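Local coordinates for periplasmic binding protein (Pseudomonas aeruginosa, PDB 2R79) that binds heme in the periplasm and probably hands it on to a membrane transporter for uptake, at residues G143-I148 with E188-L193; P195-I200 with A257-S262. All coordinates share one frame; numbering follows the deposited sequence.

Overall arrangement
Contacts 1 and 2 lie on opposite faces of one mixed beta-sheet, their centres about 13 Å apart and both on the same side of the centre of the chain. They follow in series: strand 143-150 meets helix 187-193 in contact 1, the chain passes directly from that helix into strand 197-202, and contact 2 then sets this strand against the end of helix 248-259. Because the two strands are parallel neighbours, V199 N bonds to L145 O and V199 O to V147 N, tying the contacts together. Helices thus cover both faces of a sheet whose strand 143-150 also carries I148, a residue of the heme pocket.

Contact 1: residues G143-I148 with E188-L193; sequences GVLLVI and EALAAL
Strand 143-148 and helix 187-193 come nearest at L145 and L190, whose CA atoms are 8.4 Å apart as the strand runs past the helix. This is helix-on-sheet packing in an alpha/beta domain: strand 143-150, helix 187-193 and strand 197-202 occur in that order along the chain, and the helix leads into the strand that pairs in parallel with 143-150. The joint is small, burying 143 Å² in all, and its side-chain contacts are all apolar. L145 supplies most of the strand's share. Its CB points toward the helix, and its CG sits beside the backbone N and anti to the carbonyl carbon (chi1 -71°), which places CD1 against both L190 and L193 and CD2 against L193 alone. CD1 approaches the backbone of L190, 4.0 Å from its carbonyl O, and lies 4.3 Å from L190 CG. L190 O also accepts a weak bond from L193 N, whose shorter bond is to A189 O, at 3.0 Å. V147, two residues further along the strand, points the same way and adds only marginal cover. Around this patch, P195 packs against L145 from the connection to the next strand, while V157 and I185 touch L190, so the buried leucine of the helix is enclosed by more than the strand opposite. V144 and L146 face the other side of the sheet and meet L168 of helix 163-170. L193 closes the exposed border of the contact. Its CB points toward the strand, its side chain crosses that of L145 at about a right angle, and one methyl, CD1, touches both branches of L145, lying 4.1 Å from L145 CD1 and 4.1 Å from L145 CD2.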
# COMPACT_ATOMS: atom_id res chain seq x y z
N GLY A 143 12.94 -35.52 -4.77
CA GLY A 143 11.64 -36.15 -4.94
C GLY A 143 10.60 -35.16 -4.45
O GLY A 143 10.69 -34.68 -3.32
N VAL A 144 9.60 -34.85 -5.27
CA VAL A 144 8.59 -33.87 -4.90
C VAL A 144 7.17 -34.30 -5.23
O VAL A 144 6.95 -35.19 -6.05
CB VAL A 144 8.89 -32.52 -5.62
CG1 VAL A 144 7.82 -31.48 -5.30
CG2 VAL A 144 10.27 -32.01 -5.23
N LEU A 145 6.20 -33.66 -4.57
CA LEU A 145 4.79 -33.93 -4.83
C LEU A 145 4.12 -32.59 -5.15
O LEU A 145 4.47 -31.56 -4.58
CB LEU A 145 4.12 -34.55 -3.60
CG LEU A 145 4.50 -35.99 -3.26
CD1 LEU A 145 3.93 -36.37 -1.90
CD2 LEU A 145 3.99 -36.93 -4.34
N LEU A 146 3.17 -32.62 -6.09
CA LEU A 146 2.41 -31.44 -6.49
C LEU A 146 0.95 -31.78 -6.18
O LEU A 146 0.43 -32.78 -6.67
CB LEU A 146 2.58 -31.19 -7.99
CG LEU A 146 1.96 -30.03 -8.80
CD1 LEU A 146 0.57 -29.70 -8.32
CD2 LEU A 146 2.84 -28.82 -8.71
N VAL A 147 0.30 -30.97 -5.37
CA VAL A 147 -1.09 -31.24 -5.02
C VAL A 147 -2.02 -30.08 -5.35
O VAL A 147 -1.64 -28.92 -5.21
CB VAL A 147 -1.25 -31.57 -3.52
CG1 VAL A 147 -0.42 -32.79 -3.15
CG2 VAL A 147 -0.83 -30.37 -2.68
N ILE A 148 -3.22 -30.41 -5.80
CA ILE A 148 -4.21 -29.39 -6.10
C ILE A 148 -5.18 -29.38 -4.93
O ILE A 148 -5.74 -30.41 -4.58
CB ILE A 148 -5.01 -29.70 -7.37
CG1 ILE A 148 -4.06 -29.88 -8.56
CG2 ILE A 148 -5.97 -28.55 -7.65
CD1 ILE A 148 -3.13 -28.70 -8.81
N GLU A 188 -1.78 -40.53 4.64
CA GLU A 188 -0.89 -41.55 5.19
C GLU A 188 0.16 -41.95 4.15
O GLU A 188 1.35 -42.04 4.46
CB GLU A 188 -1.69 -42.78 5.61
CG GLU A 188 -2.77 -42.53 6.68
CD GLU A 188 -3.99 -41.77 6.15
OE1 GLU A 188 -3.87 -40.56 5.87
OE2 GLU A 188 -5.07 -42.39 6.03
N ALA A 189 -0.29 -42.20 2.93
CA ALA A 189 0.62 -42.59 1.85
C ALA A 189 1.51 -41.40 1.51
O ALA A 189 2.73 -41.53 1.39
CB ALA A 189 -0.18 -43.02 0.64
N LEU A 190 0.89 -40.23 1.36
CA LEU A 190 1.62 -39.01 1.03
C LEU A 190 2.74 -38.73 2.02
O LEU A 190 3.85 -38.37 1.62
CB LEU A 190 0.65 -37.82 0.99
CG LEU A 190 0.10 -37.42 -0.38
CD1 LEU A 190 -0.37 -38.64 -1.16
CD2 LEU A 190 -1.02 -36.42 -0.19
N ALA A 191 2.46 -38.88 3.31
CA ALA A 191 3.48 -38.64 4.32
C ALA A 191 4.59 -39.68 4.22
O ALA A 191 5.76 -39.38 4.44
CB ALA A 191 2.86 -38.68 5.70
N ALA A 192 4.21 -40.91 3.89
CA ALA A 192 5.18 -41.99 3.76
C ALA A 192 6.16 -41.68 2.65
O ALA A 192 7.34 -42.01 2.75
CB ALA A 192 4.46 -43.29 3.47
N LEU A 193 5.67 -41.04 1.59
CA LEU A 193 6.51 -40.68 0.46
C LEU A 193 7.61 -39.72 0.88
O LEU A 193 8.66 -39.64 0.24
CB LEU A 193 5.67 -40.08 -0.66
CG LEU A 193 4.90 -41.12 -1.47
CD1 LEU A 193 3.80 -40.44 -2.28
CD2 LEU A 193 5.87 -41.86 -2.39

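Contact 2: residues P195-I200 with A257-S262; sequences PVAVVI and AAFYPS
F259 directs the far end of its ring at V199 and A197, two residues that point the same way from strand 197-200. The side chains of V199 and F259 cross at about a right angle, and the methyl CG2 of V199 comes up to the ring edge, near the ring plane, 4.0 Å from F259 CZ. A197 meets the neighbouring corner obliquely, with its CB 4.3 Å from F259 CE2. The ring therefore makes this contact through its outer atoms, CZ and CE2. On the aromatic side, the bond from CA to CB of F259 does not aim at the strand; a CG placed beside the backbone N (chi1 -69°) carries the ring across to it. On the valine, CG1 is anti to the backbone N (chi1 175°), a rotamer that leaves CG2 rather than CG1 at the ring edge. The nearest CA atoms, those of A197 and F259, are 7.9 Å apart, a separation spanned by the phenyl group. V144 of the adjoining strand and A173 also touch F259, so the ring is buried among several partners.

The helix ends here: Y260 is the first residue to leave helical backbone angles. Its OH is hydrogen-bonded to G172 O and Q136 NE2, and F259 O accepts a bond from Q139 NE2. Further on, S262 OG bonds to L19 O of a second subunit. The arrangement is that of the C-terminal end of a helix packing by one phenylalanine against the face of parallel strands 143-150 and 197-202, in an alpha/beta lobe of a periplasmic binding protein.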
# COMPACT_ATOMS: atom_id res chain seq x y z
N PRO A 195 8.25 -36.29 0.85
CA PRO A 195 8.78 -35.37 -0.15
C PRO A 195 9.75 -34.35 0.44
O PRO A 195 9.58 -33.91 1.57
CB PRO A 195 7.54 -34.66 -0.69
CG PRO A 195 6.41 -35.49 -0.22
CD PRO A 195 6.83 -36.01 1.10
N VAL A 196 10.76 -33.99 -0.35
CA VAL A 196 11.73 -32.98 0.08
C VAL A 196 11.01 -31.63 0.03
O VAL A 196 11.33 -30.71 0.78
CB VAL A 196 12.94 -32.95 -0.88
CG1 VAL A 196 13.66 -31.60 -0.80
CG2 VAL A 196 13.90 -34.06 -0.52
N ALA A 197 10.03 -31.53 -0.86
CA ALA A 197 9.25 -30.32 -1.02
C ALA A 197 7.88 -30.68 -1.55
O ALA A 197 7.72 -31.67 -2.26
CB ALA A 197 9.94 -29.36 -1.98
N VAL A 198 6.88 -29.88 -1.21
CA VAL A 198 5.53 -30.11 -1.67
C VAL A 198 5.04 -28.85 -2.35
O VAL A 198 5.16 -27.76 -1.79
CB VAL A 198 4.59 -30.46 -0.49
CG1 VAL A 198 3.17 -30.62 -0.99
CG2 VAL A 198 5.05 -31.73 0.18
N VAL A 199 4.52 -28.98 -3.56
CA VAL A 199 4.00 -27.83 -4.29
C VAL A 199 2.47 -27.85 -4.17
O VAL A 199 1.82 -28.83 -4.51
CB VAL A 199 4.42 -27.87 -5.78
CG1 VAL A 199 3.75 -26.72 -6.55
CG2 VAL A 199 5.94 -27.74 -5.89
N ILE A 200 1.91 -26.75 -3.68
CA ILE A 200 0.47 -26.64 -3.48
C ILE A 200 -0.17 -25.62 -4.41
O ILE A 200 0.24 -24.46 -4.45
CB ILE A 200 0.15 -26.18 -2.05
CG1 ILE A 200 0.90 -27.06 -1.05
CG2 ILE A 200 -1.35 -26.21 -1.81
CD1 ILE A 200 1.54 -26.27 0.08
N ALA A 257 14.70 -22.87 -8.81
CA ALA A 257 15.57 -22.15 -7.87
C ALA A 257 15.29 -22.68 -6.45
O ALA A 257 16.21 -22.83 -5.64
CB ALA A 257 15.30 -20.65 -7.93
N ALA A 258 14.03 -22.97 -6.17
CA ALA A 258 13.64 -23.52 -4.86
C ALA A 258 14.09 -24.98 -4.73
O ALA A 258 14.41 -25.44 -3.63
CB ALA A 258 12.13 -23.43 -4.68
N PHE A 259 14.12 -25.70 -5.85
CA PHE A 259 14.53 -27.10 -5.87
C PHE A 259 16.05 -27.30 -5.77
O PHE A 259 16.52 -28.33 -5.28
CB PHE A 259 14.00 -27.78 -7.15
CG PHE A 259 12.50 -27.95 -7.18
CD1 PHE A 259 11.85 -28.28 -8.36
CD2 PHE A 259 11.73 -27.81 -6.02
CE1 PHE A 259 10.46 -28.45 -8.41
CE2 PHE A 259 10.34 -27.98 -6.05
CZ PHE A 259 9.71 -28.30 -7.24
N TYR A 260 16.81 -26.31 -6.25
CA TYR A 260 18.28 -26.35 -6.19
C TYR A 260 18.73 -25.04 -5.58
O TYR A 260 19.29 -24.19 -6.26
CB TYR A 260 18.88 -26.49 -7.59
CG TYR A 260 18.50 -27.75 -8.30
CD1 TYR A 260 17.31 -27.83 -9.03
CD2 TYR A 260 19.29 -28.89 -8.20
CE1 TYR A 260 16.91 -29.03 -9.62
CE2 TYR A 260 18.90 -30.09 -8.79
CZ TYR A 260 17.71 -30.15 -9.49
OH TYR A 260 17.33 -31.33 -10.09
N PRO A 261 18.51 -24.87 -4.27
CA PRO A 261 18.88 -23.64 -3.54
C PRO A 261 20.35 -23.26 -3.58
O PRO A 261 20.69 -22.10 -3.33
CB PRO A 261 18.38 -23.92 -2.13
CG PRO A 261 18.49 -25.40 -2.01
CD PRO A 261 17.99 -25.89 -3.34
N SER A 262 21.22 -24.21 -3.89
CA SER A 262 22.66 -23.96 -3.95
C SER A 262 23.14 -23.59 -5.34
O SER A 262 24.32 -23.77 -5.66
CB SER A 262 23.44 -25.18 -3.46
OG SER A 262 23.17 -25.43 -2.11